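Side-chain contacts in extracellular solute-binding protein, family 1 (Bifidobacterium longum subsp. infantis ATCC 15697, PDB 3OMB), which probably binds a solute, perhaps a carbohydrate, outside the cell and delivers it to an ABC transporter, and holds a magnesium ion: residues D475-K478 and L479-N483; K433-T436 and H437-E440; D290-N293 and A294-S298. All coordinates share one frame; numbering follows the deposited sequence. Where two conformers were deposited one is given.

Contact 1 (D475-K478 and L479-N483); sequences DATK and LNTNN
The carbonyl oxygen of Thr477 is gripped twice by Thr481, one turn further along the same helix. Thr481 N donates to Thr477 O at 3.0 Å, the ordinary helical bond, and Thr481 OG1 adds a second bond to Thr477 O at 2.9 Å. The two donors reach that oxygen from opposite faces of the carbonyl plane, the hydroxyl tilted 34° from it. Thr481 can do this because its OG1 stands anti to its own carbonyl carbon (chi1 -63°), which folds the hydroxyl back toward the preceding turn, and its hydroxyl proton is thereby used. The neighbouring carbonyls take the regular i to i+4 bonds: Asn480 N donates to Ala476 O at 2.8 Å and Asn482 N to Lys478 O at 2.9 Å. The amide group of Asn482 also lies near this last oxygen, but OD1 stands 3.4 Å from Lys478 O as acceptor against acceptor, and the ND2 protons are spent on Ser522 and Glu521. Thr477 OG1 repeats the threonine pattern one turn earlier by bonding to Pro473 O. On the buried side, Asp475 OD2 takes a salt bridge from Lys528 and a hydrogen bond from Trp529 NE1. Helix 473-486 thus lies against helix 519-534, with Leu479 packed on Ile525 and Trp526, while Ala476 and Asn480 touch Met468 in a loop.

Contact 2 (K433-T436 and H437-E440); sequences KGDT and HADE
Asp435 turns its carboxylate over the start of helix 436-452, where OD1 accepts a weak bond from Ala438 N at 3.2 Å with an N-H...O angle of 146°. The torsion that permits this sets CG of Asp435 anti to its backbone N (chi1 180°), bringing the carboxylate beside its own carbonyl carbon and so over the first turn. In that position Asp435 CG also rests on the methyl of Ala438, 3.5 Å from Ala438 CB, and OD1 lies 3.4 Å from CB of His437. The other oxygen, OD2, bonds to the hydroxyl of Tyr160, so both ends of the carboxylate are engaged. Asp439 takes a different staggered form, CG anti to its carbonyl carbon (chi1 -66°), and its carboxylate leans back along the incoming chain. There a water accepts from Gly434 N and donates to Asp439 OD2 at 2.7 Å; a second water accepts from Asp435 N and lies 2.7 Å from Asp439 OD1. Glu440 swings its CG to within 3.1 Å of Thr436 O, and its OE1 is hydrogen-bonded to the hydroxyl of Ser312. The ring of His437 leads away from the cap and stacks with Trp311. Asp435 is an aspartate N-cap, its side chain accepting the amide of the third residue onward, at the point where the chain leaves strand 431-433 for the helix.

Contact 3 (D290-N293 and A294-S298); sequences DAYN and ADQIS
Gln296 sets its amide nitrogen over the centre of the Tyr292 ring, with NE2 3.4 Å above the ring plane. The closest ring atoms are CZ and CE1, and Tyr292 CZ lies 3.5 Å from Gln296 NE2. The amide is steeply inclined to the ring, the two planes 63° apart, so the nitrogen end meets the face and the groups do not stack flat. A bend in the glutamine chain (chi2 66°) carries the amide back over the preceding turn. That same bend leaves NE2 only 2.8 Å from Tyr292 O, yet the angle is too poor for a hydrogen bond. The far oxygen of the amide, OE1, is held by Thr305 and Asn212, which fixes which way the group is turned. This is the close, buried part of the contact.

Towards solvent the links run through water. One water donates to Ala291 O and to Asp295 OD1, at 2.7 Å from the carboxylate oxygen; another accepts from Gln296 NE2 at 3.0 Å and donates to Asn293 OD1 over a longer 3.2 Å. On this exposed side Ala294 N donates to Asp290 O at 3.0 Å, and its methyl lies beside the same oxygen. The two oxygens of Asp295 part company: OD1 takes the water, while OD2 is salt-bridged to Lys287 and bonded to Asn212. The side chain of Asp295 is about 14 Å from the bound magnesium ion. Helix 289-297 lays Tyr292 and Gln296 against Val308 of strand 305-310, while Asn212 joins it to the loop following strand 209-211.

From the N terminus the chain meets contact 3 first, then contact 2 and finally contact 1. Each is formed by consecutive residues and closes no long loop, and the three follow in series, neither nested nor crossed. Contact 3 lies on helix 289-297, beside the sheet containing strands 209-211 and 305-310. Contact 2 turns the chain from strand 431-433 into helix 436-452, and contact 1 lies on helix 473-486, the next helix, against helix 519-534. Contacts 2 and 3 are the nearest pair, with centres 23 Å apart; contacts 1 and 2, 39 Å apart between centres, occupy opposite sides of the chain's centre. None touches another.

Contact 1 (D475-K478 and L479-N483)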
loop_
_atom_site.group_PDB
_atom_site.type_symbol
_atom_site.label_atom_id
_atom_site.label_comp_id
_atom_site.label_asym_id
_atom_site.label_seq_id
_atom_site.Cartn_x
_atom_site.Cartn_y
_atom_site.Cartn_z
ATOM N N ASP A 475 14.002 4.910 -18.720
ATOM C CA ASP A 475 12.577 4.640 -18.846
ATOM C C ASP A 475 11.789 5.249 -17.686
ATOM O O ASP A 475 10.740 5.839 -17.899
ATOM C CB ASP A 475 12.300 3.142 -19.007
ATOM C CG ASP A 475 12.394 2.681 -20.467
ATOM O OD1 ASP A 475 12.521 3.551 -21.366
ATOM O OD2 ASP A 475 12.309 1.453 -20.714
ATOM N N ALA A 476 12.331 5.141 -16.476
ATOM C CA ALA A 476 11.738 5.748 -15.288
ATOM C C ALA A 476 11.574 7.266 -15.470
ATOM O O ALA A 476 10.507 7.822 -15.183
ATOM C CB ALA A 476 12.576 5.431 -14.041
ATOM N N THR A 477 12.631 7.894 -15.984
ATOM C CA THR A 477 12.681 9.322 -16.349
ATOM C C THR A 477 11.591 9.734 -17.348
ATOM O O THR A 477 10.926 10.749 -17.147
ATOM C CB THR A 477 14.100 9.678 -16.897
ATOM O OG1 THR A 477 15.066 9.450 -15.858
ATOM C CG2 THR A 477 14.209 11.129 -17.389
ATOM N N LYS A 478 11.407 8.966 -18.412
ATOM C CA LYS A 478 10.276 9.199 -19.319
ATOM C C LYS A 478 8.933 9.122 -18.607
ATOM O O LYS A 478 8.062 9.964 -18.821
ATOM C CB LYS A 478 10.264 8.185 -20.461
ATOM C CG LYS A 478 10.990 8.661 -21.681
ATOM C CD LYS A 478 10.781 7.653 -22.795
ATOM C CE LYS A 478 12.068 6.943 -23.154
ATOM N NZ LYS A 478 12.567 7.404 -24.500
ATOM N N LEU A 479 8.767 8.099 -17.782
ATOM C CA LEU A 479 7.498 7.896 -17.124
ATOM C C LEU A 479 7.187 9.025 -16.148
ATOM O O LEU A 479 6.035 9.491 -16.104
ATOM C CB LEU A 479 7.435 6.534 -16.441
ATOM C CG LEU A 479 7.410 5.289 -17.337
ATOM C CD1 LEU A 479 7.424 4.082 -16.444
ATOM C CD2 LEU A 479 6.189 5.257 -18.252
ATOM N N ASN A 480 8.198 9.464 -15.393
ATOM C CA ASN A 480 8.064 10.638 -14.493
ATOM C C ASN A 480 7.768 11.949 -15.207
ATOM O O ASN A 480 6.928 12.737 -14.763
ATOM C CB ASN A 480 9.320 10.823 -13.636
ATOM C CG ASN A 480 9.398 9.821 -12.520
ATOM O OD1 ASN A 480 8.369 9.357 -12.028
ATOM N ND2 ASN A 480 10.618 9.458 -12.121
ATOM N N THR A 481 8.476 12.188 -16.303
ATOM C CA THR A 481 8.250 13.375 -17.116
ATOM C C THR A 481 6.798 13.344 -17.622
ATOM O O THR A 481 6.084 14.338 -17.514
ATOM C CB THR A 481 9.226 13.407 -18.326
ATOM O OG1 THR A 481 10.585 13.498 -17.852
ATOM C CG2 THR A 481 8.911 14.574 -19.265
ATOM N N ASN A 482 6.369 12.206 -18.164
ATOM C CA ASN A 482 5.017 12.086 -18.714
ATOM C C ASN A 482 3.958 12.213 -17.629
ATOM O O ASN A 482 2.885 12.800 -17.842
ATOM C CB ASN A 482 4.824 10.749 -19.431
ATOM C CG ASN A 482 5.537 10.689 -20.765
ATOM O OD1 ASN A 482 6.209 11.632 -21.184
ATOM N ND2 ASN A 482 5.404 9.559 -21.435
ATOM N N ASN A 483 4.271 11.667 -16.463
ATOM C CA ASN A 483 3.373 11.730 -15.325
ATOM C C ASN A 483 3.093 13.148 -14.870
ATOM O O ASN A 483 1.990 13.429 -14.387
ATOM C CB ASN A 483 3.930 10.929 -14.159
ATOM C CG ASN A 483 3.450 9.492 -14.165
ATOM O OD1 ASN A 483 2.648 9.104 -15.012
ATOM N ND2 ASN A 483 3.945 8.687 -13.214
#

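Contact 2 (K433-T436 and H437-E440)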
loop_
_atom_site.group_PDB
_atom_site.type_symbol
_atom_site.label_atom_id
_atom_site.label_comp_id
_atom_site.label_asym_id
_atom_site.label_seq_id
_atom_site.Cartn_x
_atom_site.Cartn_y
_atom_site.Cartn_z
ATOM N N LYS A 433 -0.519 -14.473 17.261
ATOM C CA LYS A 433 -1.822 -14.221 17.881
ATOM C C LYS A 433 -1.912 -12.771 18.402
ATOM O O LYS A 433 -0.976 -12.268 19.004
ATOM C CB LYS A 433 -2.031 -15.237 19.012
ATOM C CG LYS A 433 -3.233 -15.004 19.904
ATOM C CD LYS A 433 -3.333 -16.080 21.003
ATOM C CE LYS A 433 -4.597 -15.895 21.851
ATOM N NZ LYS A 433 -4.486 -16.550 23.198
ATOM N N GLY A 434 -3.030 -12.099 18.144
ATOM C CA GLY A 434 -3.296 -10.766 18.694
ATOM C C GLY A 434 -2.838 -9.563 17.886
ATOM O O GLY A 434 -2.859 -8.446 18.408
ATOM N N ASP A 435 -2.387 -9.756 16.642
ATOM C CA ASP A 435 -2.126 -8.613 15.748
ATOM C C ASP A 435 -3.493 -8.181 15.218
ATOM O O ASP A 435 -3.963 -8.703 14.213
ATOM C CB ASP A 435 -1.167 -8.988 14.602
ATOM C CG ASP A 435 -0.871 -7.795 13.626
ATOM O OD1 ASP A 435 -1.533 -6.728 13.724
ATOM O OD2 ASP A 435 0.020 -7.929 12.737
ATOM N N THR A 436 -4.150 -7.254 15.911
ATOM C CA THR A 436 -5.532 -6.888 15.567
ATOM C C THR A 436 -5.639 -6.318 14.147
ATOM O O THR A 436 -6.644 -6.542 13.463
ATOM C CB THR A 436 -6.106 -5.860 16.539
ATOM O OG1 THR A 436 -5.316 -4.655 16.467
ATOM C CG2 THR A 436 -6.106 -6.417 17.966
ATOM N N HIS A 437 -4.606 -5.583 13.730
ATOM C CA HIS A 437 -4.519 -4.997 12.400
ATOM C C HIS A 437 -4.556 -6.125 11.326
ATOM O O HIS A 437 -5.182 -5.978 10.278
ATOM C CB HIS A 437 -3.245 -4.130 12.331
ATOM C CG HIS A 437 -3.197 -3.174 11.170
ATOM N ND1 HIS A 437 -4.143 -2.187 10.967
ATOM C CD2 HIS A 437 -2.278 -3.016 10.183
ATOM C CE1 HIS A 437 -3.825 -1.486 9.890
ATOM N NE2 HIS A 437 -2.698 -1.967 9.394
ATOM N N ALA A 438 -3.936 -7.267 11.630
ATOM C CA ALA A 438 -3.941 -8.432 10.742
ATOM C C ALA A 438 -5.259 -9.196 10.833
ATOM O O ALA A 438 -5.856 -9.517 9.808
ATOM C CB ALA A 438 -2.774 -9.359 11.077
ATOM N N ASP A 439 -5.707 -9.490 12.058
ATOM C CA ASP A 439 -6.997 -10.158 12.274
ATOM C C ASP A 439 -8.193 -9.485 11.577
ATOM O O ASP A 439 -9.018 -10.172 10.982
ATOM C CB ASP A 439 -7.281 -10.334 13.762
ATOM C CG ASP A 439 -6.297 -11.286 14.440
ATOM O OD1 ASP A 439 -5.445 -11.921 13.753
ATOM O OD2 ASP A 439 -6.374 -11.386 15.685
ATOM N N GLU A 440 -8.287 -8.157 11.646
ATOM C CA GLU A 440 -9.370 -7.433 10.978
ATOM C C GLU A 440 -9.222 -7.529 9.462
ATOM O O GLU A 440 -10.217 -7.563 8.730
ATOM C CB GLU A 440 -9.351 -5.954 11.326
ATOM C CG GLU A 440 -9.557 -5.604 12.772
ATOM C CD GLU A 440 -8.939 -4.247 13.079
ATOM O OE1 GLU A 440 -8.609 -3.513 12.113
ATOM O OE2 GLU A 440 -8.780 -3.919 14.277
HETATM O O HOH W 1 -5.263 -13.180 17.303
HETATM O O HOH W 2 -2.935 -11.927 14.789
#

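Contact 3 (D290-N293 and A294-S298)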
loop_
_atom_site.group_PDB
_atom_site.type_symbol
_atom_site.label_atom_id
_atom_site.label_comp_id
_atom_site.label_asym_id
_atom_site.label_seq_id
_atom_site.Cartn_x
_atom_site.Cartn_y
_atom_site.Cartn_z
ATOM N N ASP A 290 -7.955 14.393 7.377
ATOM C CA ASP A 290 -8.367 14.385 8.783
ATOM C C ASP A 290 -9.875 14.653 8.991
ATOM O O ASP A 290 -10.535 13.942 9.764
ATOM C CB ASP A 290 -7.515 15.352 9.605
ATOM C CG ASP A 290 -6.049 14.902 9.697
ATOM O OD1 ASP A 290 -5.802 13.676 9.873
ATOM O OD2 ASP A 290 -5.141 15.763 9.579
ATOM N N ALA A 291 -10.424 15.650 8.288
ATOM C CA ALA A 291 -11.853 15.939 8.417
ATOM C C ALA A 291 -12.671 14.796 7.845
ATOM O O ALA A 291 -13.684 14.410 8.409
ATOM C CB ALA A 291 -12.225 17.260 7.752
ATOM N N TYR A 292 -12.211 14.247 6.735
ATOM C CA TYR A 292 -12.894 13.132 6.103
ATOM C C TYR A 292 -13.003 11.924 7.059
ATOM O O TYR A 292 -14.073 11.326 7.194
ATOM C CB TYR A 292 -12.217 12.767 4.760
ATOM C CG TYR A 292 -12.474 11.327 4.279
ATOM C CD1 TYR A 292 -13.605 11.008 3.502
ATOM C CD2 TYR A 292 -11.599 10.290 4.627
ATOM C CE1 TYR A 292 -13.836 9.698 3.065
ATOM C CE2 TYR A 292 -11.835 8.960 4.192
ATOM C CZ TYR A 292 -12.942 8.692 3.402
ATOM O OH TYR A 292 -13.170 7.408 3.008
ATOM N N ASN A 293 -11.907 11.574 7.718
ATOM C CA ASN A 293 -11.900 10.440 8.638
ATOM C C ASN A 293 -12.774 10.737 9.865
ATOM O O ASN A 293 -13.483 9.848 10.357
ATOM C CB ASN A 293 -10.464 10.068 9.062
ATOM C CG ASN A 293 -9.689 9.385 7.953
ATOM O OD1 ASN A 293 -10.158 8.434 7.348
ATOM N ND2 ASN A 293 -8.490 9.862 7.686
ATOM N N ALA A 294 -12.734 11.983 10.332
ATOM C CA ALA A 294 -13.548 12.376 11.482
ATOM C C ALA A 294 -15.041 12.250 11.188
ATOM O O ALA A 294 -15.809 11.987 12.095
ATOM C CB ALA A 294 -13.195 13.784 11.977
ATOM N N ASP A 295 -15.438 12.428 9.924
ATOM C CA ASP A 295 -16.828 12.217 9.502
ATOM C C ASP A 295 -17.324 10.834 9.905
ATOM O O ASP A 295 -18.406 10.706 10.481
ATOM C CB ASP A 295 -16.976 12.347 7.977
ATOM C CG ASP A 295 -16.941 13.787 7.500
ATOM O OD1 ASP A 295 -17.189 14.668 8.348
ATOM O OD2 ASP A 295 -16.674 14.040 6.286
ATOM N N GLN A 296 -16.528 9.814 9.594
ATOM C CA GLN A 296 -16.866 8.406 9.869
ATOM C C GLN A 296 -16.825 8.053 11.349
ATOM O O GLN A 296 -17.690 7.314 11.845
ATOM C CB GLN A 296 -15.896 7.472 9.099
ATOM C CG GLN A 296 -16.252 7.270 7.632
ATOM C CD GLN A 296 -16.118 8.530 6.777
ATOM O OE1 GLN A 296 -17.101 9.264 6.575
ATOM N NE2 GLN A 296 -14.904 8.784 6.256
ATOM N N ILE A 297 -15.826 8.580 12.054
ATOM C CA ILE A 297 -15.655 8.288 13.473
ATOM C C ILE A 297 -16.708 8.985 14.335
ATOM O O ILE A 297 -17.124 8.438 15.367
ATOM C CB ILE A 297 -14.207 8.573 13.950
ATOM C CG1 ILE A 297 -13.269 7.488 13.402
ATOM C CG2 ILE A 297 -14.124 8.633 15.477
ATOM C CD1 ILE A 297 -11.820 7.622 13.823
ATOM N N SER A 298 -17.158 10.161 13.887
ATOM C CA SER A 298 -18.238 10.902 14.544
ATOM C C SER A 298 -17.861 11.077 16.020
ATOM O O SER A 298 -16.682 11.341 16.340
ATOM C CB SER A 298 -19.574 10.152 14.331
ATOM O OG SER A 298 -20.673 10.719 15.024
HETATM O O HOH W 3 -15.499 15.802 10.130
HETATM O O HOH W 4 -12.827 6.742 7.051
#